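Local atomic coordinates of HD domain protein (Enterococcus faecalis, PDB entry 4LRL), a protein that probably hydrolyses deoxyribonucleoside triphosphates, dGTP among them, as an allosterically regulated metal-binding HD-domain enzyme. Residues 378-392 against 436-448. Sequence-based numbering, arbitrary orientation.
With DGT (2'-deoxyguanosine-5'-triphosphate), chain R.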
# COMPACT_ATOMS: atom_id res chain seq x y z
N VAL C 378 -23.41 -41.18 16.56
CA VAL C 378 -23.25 -40.23 17.68
C VAL C 378 -24.36 -39.17 17.75
O VAL C 378 -24.35 -38.34 18.66
CB VAL C 378 -21.82 -39.58 17.74
CG1 VAL C 378 -20.74 -40.66 17.73
CG2 VAL C 378 -21.60 -38.56 16.61
N GLY C 379 -25.31 -39.22 16.82
CA GLY C 379 -26.52 -38.39 16.90
C GLY C 379 -26.66 -37.28 15.87
O GLY C 379 -27.61 -36.49 15.94
N PHE C 380 -25.74 -37.21 14.91
CA PHE C 380 -25.82 -36.21 13.87
C PHE C 380 -26.46 -36.80 12.62
O PHE C 380 -25.88 -37.67 11.98
CB PHE C 380 -24.44 -35.66 13.51
CG PHE C 380 -23.80 -34.83 14.58
CD1 PHE C 380 -22.75 -35.33 15.33
CD2 PHE C 380 -24.22 -33.52 14.81
CE1 PHE C 380 -22.12 -34.54 16.32
CE2 PHE C 380 -23.61 -32.72 15.79
CZ PHE C 380 -22.57 -33.23 16.55
N ASN C 381 -27.66 -36.33 12.27
CA ASN C 381 -28.28 -36.76 11.02
C ASN C 381 -27.36 -36.39 9.84
O ASN C 381 -27.08 -35.21 9.62
CB ASN C 381 -29.68 -36.17 10.86
CG ASN C 381 -30.43 -36.75 9.68
OD1 ASN C 381 -29.86 -36.99 8.62
ND2 ASN C 381 -31.73 -36.98 9.86
N PRO C 382 -26.88 -37.40 9.08
CA PRO C 382 -25.88 -37.21 8.01
C PRO C 382 -26.38 -36.35 6.85
O PRO C 382 -25.58 -35.71 6.16
CB PRO C 382 -25.60 -38.64 7.52
CG PRO C 382 -26.15 -39.55 8.59
CD PRO C 382 -27.29 -38.82 9.21
N LYS C 383 -27.69 -36.34 6.62
CA LYS C 383 -28.25 -35.53 5.55
C LYS C 383 -28.05 -34.02 5.78
O LYS C 383 -28.01 -33.26 4.82
CB LYS C 383 -29.73 -35.85 5.32
CG LYS C 383 -29.99 -37.25 4.82
CD LYS C 383 -31.15 -37.27 3.82
CE LYS C 383 -31.63 -38.69 3.52
NZ LYS C 383 -32.42 -39.25 4.65
N TYR C 384 -27.92 -33.62 7.04
CA TYR C 384 -27.81 -32.21 7.43
C TYR C 384 -26.45 -31.87 8.01
O TYR C 384 -26.05 -30.70 8.04
CB TYR C 384 -28.92 -31.81 8.41
CG TYR C 384 -30.31 -32.11 7.88
CD1 TYR C 384 -30.93 -33.33 8.17
CD2 TYR C 384 -30.98 -31.20 7.07
CE1 TYR C 384 -32.19 -33.62 7.68
CE2 TYR C 384 -32.25 -31.49 6.57
CZ TYR C 384 -32.84 -32.70 6.88
OH TYR C 384 -34.10 -33.00 6.42
N TYR C 385 -25.74 -32.89 8.47
CA TYR C 385 -24.47 -32.64 9.13
C TYR C 385 -23.23 -33.05 8.34
O TYR C 385 -22.12 -32.93 8.84
CB TYR C 385 -24.48 -33.23 10.55
CG TYR C 385 -25.38 -32.42 11.45
CD1 TYR C 385 -26.69 -32.84 11.71
CD2 TYR C 385 -24.94 -31.20 11.98
CE1 TYR C 385 -27.52 -32.08 12.53
CE2 TYR C 385 -25.77 -30.43 12.79
CZ TYR C 385 -27.06 -30.88 13.06
OH TYR C 385 -27.89 -30.12 13.85
N THR C 386 -23.44 -33.53 7.11
CA THR C 386 -22.35 -33.84 6.20
C THR C 386 -22.67 -33.33 4.80
O THR C 386 -23.82 -33.08 4.47
CB THR C 386 -22.05 -35.38 6.09
OG1 THR C 386 -23.08 -36.04 5.34
CG2 THR C 386 -21.89 -36.03 7.45
N ALA C 387 -21.64 -33.20 3.98
CA ALA C 387 -21.81 -32.86 2.58
C ALA C 387 -20.60 -33.28 1.78
O ALA C 387 -19.54 -33.57 2.33
CB ALA C 387 -22.06 -31.35 2.41
N ILE C 388 -20.80 -33.31 0.46
CA ILE C 388 -19.75 -33.44 -0.51
C ILE C 388 -19.91 -32.23 -1.43
O ILE C 388 -20.99 -32.01 -1.98
CB ILE C 388 -19.91 -34.75 -1.33
CG1 ILE C 388 -19.63 -35.97 -0.46
CG2 ILE C 388 -19.01 -34.75 -2.58
CD1 ILE C 388 -20.10 -37.27 -1.06
N ASN C 389 -18.87 -31.42 -1.58
CA ASN C 389 -18.85 -30.44 -2.67
C ASN C 389 -17.47 -30.17 -3.23
O ASN C 389 -16.45 -30.43 -2.57
CB ASN C 389 -19.59 -29.14 -2.33
CG ASN C 389 -18.93 -28.34 -1.21
OD1 ASN C 389 -17.70 -28.26 -1.13
ND2 ASN C 389 -19.74 -27.73 -0.37
N SER C 390 -17.43 -29.67 -4.45
CA SER C 390 -16.19 -29.30 -5.06
C SER C 390 -16.21 -27.83 -5.43
O SER C 390 -17.28 -27.21 -5.53
CB SER C 390 -15.92 -30.19 -6.28
OG SER C 390 -16.32 -29.57 -7.48
N SER C 391 -15.03 -27.25 -5.61
CA SER C 391 -14.93 -25.87 -6.01
C SER C 391 -15.48 -25.66 -7.43
O SER C 391 -15.88 -24.55 -7.78
CB SER C 391 -13.49 -25.37 -5.88
OG SER C 391 -12.60 -26.15 -6.65
N TYR C 392 -15.52 -26.73 -8.23
CA TYR C 392 -16.09 -26.70 -9.58
C TYR C 392 -17.54 -26.22 -9.56
O TYR C 392 -18.02 -25.63 -10.52
CB TYR C 392 -16.06 -28.09 -10.24
CG TYR C 392 -14.73 -28.48 -10.87
CD1 TYR C 392 -14.12 -27.67 -11.83
CD2 TYR C 392 -14.12 -29.70 -10.54
CE1 TYR C 392 -12.91 -28.05 -12.43
CE2 TYR C 392 -12.91 -30.08 -11.13
CZ TYR C 392 -12.31 -29.25 -12.07
OH TYR C 392 -11.12 -29.61 -12.66
N SER C 436 -5.44 -25.46 -13.88
CA SER C 436 -6.87 -25.31 -13.59
C SER C 436 -7.45 -26.65 -13.15
O SER C 436 -7.42 -27.63 -13.90
CB SER C 436 -7.62 -24.78 -14.82
OG SER C 436 -7.88 -25.82 -15.76
N GLN C 437 -7.93 -26.70 -11.91
CA GLN C 437 -8.59 -27.88 -11.37
C GLN C 437 -9.51 -27.47 -10.21
O GLN C 437 -9.52 -26.30 -9.81
CB GLN C 437 -7.57 -28.94 -10.93
CG GLN C 437 -6.33 -28.40 -10.24
CD GLN C 437 -5.10 -29.26 -10.48
OE1 GLN C 437 -4.18 -28.88 -11.20
NE2 GLN C 437 -5.09 -30.45 -9.88
N GLY C 438 -10.27 -28.43 -9.69
CA GLY C 438 -11.20 -28.18 -8.60
C GLY C 438 -11.22 -29.36 -7.65
O GLY C 438 -11.18 -30.51 -8.09
N ASP C 439 -11.29 -29.08 -6.35
CA ASP C 439 -11.12 -30.12 -5.34
C ASP C 439 -12.35 -31.02 -5.15
O ASP C 439 -13.25 -31.04 -5.98
CB ASP C 439 -10.68 -29.51 -4.00
CG ASP C 439 -11.72 -28.58 -3.40
OD1 ASP C 439 -11.31 -27.60 -2.75
OD2 ASP C 439 -12.94 -28.81 -3.56
N GLU C 440 -12.33 -31.80 -4.07
CA GLU C 440 -13.50 -32.52 -3.59
C GLU C 440 -13.39 -32.55 -2.08
O GLU C 440 -12.37 -32.99 -1.54
CB GLU C 440 -13.56 -33.97 -4.12
CG GLU C 440 -13.72 -34.15 -5.63
CD GLU C 440 -15.09 -33.77 -6.15
OE1 GLU C 440 -16.10 -33.98 -5.43
OE2 GLU C 440 -15.17 -33.25 -7.29
N ARG C 441 -14.42 -32.07 -1.40
CA ARG C 441 -14.43 -32.11 0.06
C ARG C 441 -15.61 -32.86 0.68
O ARG C 441 -16.72 -32.85 0.15
CB ARG C 441 -14.33 -30.71 0.64
CG ARG C 441 -12.91 -30.21 0.69
CD ARG C 441 -12.80 -28.75 1.12
NE ARG C 441 -11.41 -28.33 0.96
CZ ARG C 441 -10.45 -28.55 1.84
NH1 ARG C 441 -10.71 -29.17 2.99
NH2 ARG C 441 -9.22 -28.14 1.58
N PHE C 442 -15.33 -33.50 1.80
CA PHE C 442 -16.35 -34.12 2.63
C PHE C 442 -16.46 -33.33 3.94
O PHE C 442 -15.47 -33.11 4.65
CB PHE C 442 -15.99 -35.58 2.89
CG PHE C 442 -16.89 -36.27 3.86
CD1 PHE C 442 -18.25 -36.42 3.58
CD2 PHE C 442 -16.39 -36.77 5.06
CE1 PHE C 442 -19.11 -37.06 4.48
CE2 PHE C 442 -17.23 -37.43 5.97
CZ PHE C 442 -18.60 -37.57 5.68
N TYR C 443 -17.67 -32.88 4.25
CA TYR C 443 -17.87 -31.99 5.37
C TYR C 443 -18.50 -32.75 6.51
O TYR C 443 -19.34 -33.61 6.29
CB TYR C 443 -18.73 -30.79 4.95
CG TYR C 443 -17.94 -29.71 4.24
CD1 TYR C 443 -17.79 -29.72 2.85
CD2 TYR C 443 -17.33 -28.70 4.96
CE1 TYR C 443 -17.05 -28.72 2.19
CE2 TYR C 443 -16.58 -27.70 4.33
CZ TYR C 443 -16.44 -27.72 2.95
OH TYR C 443 -15.70 -26.72 2.35
N PHE C 444 -18.10 -32.42 7.74
CA PHE C 444 -18.58 -33.14 8.93
C PHE C 444 -18.47 -32.24 10.15
O PHE C 444 -17.70 -31.27 10.13
CB PHE C 444 -17.77 -34.42 9.15
CG PHE C 444 -16.28 -34.23 9.11
CD1 PHE C 444 -15.58 -33.87 10.26
CD2 PHE C 444 -15.58 -34.41 7.92
CE1 PHE C 444 -14.18 -33.69 10.23
CE2 PHE C 444 -14.19 -34.23 7.87
CZ PHE C 444 -13.49 -33.87 9.03
N PRO C 445 -19.24 -32.56 11.22
CA PRO C 445 -19.12 -31.73 12.42
C PRO C 445 -17.73 -31.82 13.00
O PRO C 445 -17.15 -32.90 13.06
CB PRO C 445 -20.15 -32.35 13.38
CG PRO C 445 -21.11 -33.06 12.47
CD PRO C 445 -20.26 -33.61 11.38
N LYS C 446 -17.19 -30.66 13.38
CA LYS C 446 -15.92 -30.57 14.08
C LYS C 446 -15.85 -31.51 15.28
O LYS C 446 -14.82 -32.16 15.52
CB LYS C 446 -15.65 -29.12 14.52
CG LYS C 446 -14.25 -28.89 15.07
CD LYS C 446 -13.96 -27.42 15.39
CE LYS C 446 -12.68 -27.31 16.23
NZ LYS C 446 -12.05 -25.95 16.19
N GLU C 447 -16.95 -31.61 16.03
CA GLU C 447 -16.97 -32.42 17.25
C GLU C 447 -16.68 -33.91 17.03
O GLU C 447 -16.43 -34.64 17.98
CB GLU C 447 -18.21 -32.18 18.14
CG GLU C 447 -19.55 -31.97 17.44
CD GLU C 447 -19.76 -30.53 16.96
OE1 GLU C 447 -20.54 -29.79 17.61
OE2 GLU C 447 -19.17 -30.15 15.93
N MET C 448 -16.68 -34.34 15.76
CA MET C 448 -16.29 -35.70 15.41
C MET C 448 -14.81 -35.95 15.67
O MET C 448 -14.40 -37.09 15.91
CB MET C 448 -16.59 -36.01 13.94
CG MET C 448 -18.07 -36.13 13.58
SD MET C 448 -19.02 -37.32 14.56
CE MET C 448 -18.21 -38.87 14.16
PG DGT R . -9.03 -24.46 14.16
O1G DGT R . -7.67 -24.16 13.58
O2G DGT R . -9.20 -25.91 14.61
O3G DGT R . -9.52 -23.43 15.16
O3B DGT R . -10.12 -24.34 12.97
PB DGT R . -9.79 -23.65 11.56
O1B DGT R . -9.69 -24.73 10.51
O2B DGT R . -8.68 -22.65 11.72
O3A DGT R . -11.15 -22.84 11.28
PA DGT R . -11.62 -21.50 12.02
O1A DGT R . -13.10 -21.63 12.24
O2A DGT R . -10.75 -21.11 13.18
O5' DGT R . -11.44 -20.39 10.86
C5' DGT R . -10.26 -20.26 10.07
C4' DGT R . -9.84 -18.80 9.98
O4' DGT R . -10.94 -17.90 9.79
C3' DGT R . -9.21 -18.34 11.29
O3' DGT R . -7.87 -18.82 11.45
C2' DGT R . -9.36 -16.82 11.21
C1' DGT R . -10.58 -16.61 10.32
N9 DGT R . -11.72 -16.01 11.05
C8 DGT R . -12.38 -14.90 10.67
N7 DGT R . -13.38 -14.58 11.53
C5 DGT R . -13.36 -15.51 12.50
C6 DGT R . -14.13 -15.79 13.75
O6 DGT R . -15.09 -15.08 14.13
N1 DGT R . -13.80 -16.85 14.47
C2 DGT R . -12.79 -17.67 14.14
N2 DGT R . -12.55 -18.71 14.96
N3 DGT R . -12.04 -17.49 13.02
C4 DGT R . -12.27 -16.45 12.18
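Just past helix 361-377, V378 meets M448, its CG2 lying 3.5 Å from M448 SD, and from here 378-392 runs beside 436-448 as a worked example of a short antiparallel strand pair flanked at both ends by side-chain contacts. F380 receives P445 CG over the centre of its ring in a CH-pi contact, 3.8 Å from the centroid, while F380 CD2 rests over the face of the Y385 ring; E447 CG closes on F380 CZ at 3.4 Å, with the carboxylate plane steep to the ring (77°) and its charge paired with R346. Beyond the short helix 382-385, T386 CB rests by F442 CE1. Two hydrogen-bonded pairs then set the register: A387 and Y443, where Y443 N reaches A387 O at 2.8 Å, and N389 and R441. Between them the non-hydrogen-bonded pair of I388 and F442 faces away from A387, N389, R441 and Y443. With CG set between the backbone N and carbonyl carbon (chi1 66°), N389 brings OD1 to the edge of the Y443 ring, 3.4 Å from CE1. Past strand 387-389, S391 OG accepts from D439 N (3.2 Å), while S391 N returns a weak bond to D439 OD2, whose carboxylate is bridged chiefly to R273. Y392, part of a dATP site in this protein, lays its ring over G438 CA, a second CH-pi contact, 3.8 Å to the centroid. Strand 441-444 is the middle of a three-stranded antiparallel sheet, 387-389 on one flank and 354-357 on the other; K446 just beyond it binds the dGTP gamma-phosphate. Helix 270-291 packs against A387, N389 and Y443, and helix 361-377 against F380, T386 and I388.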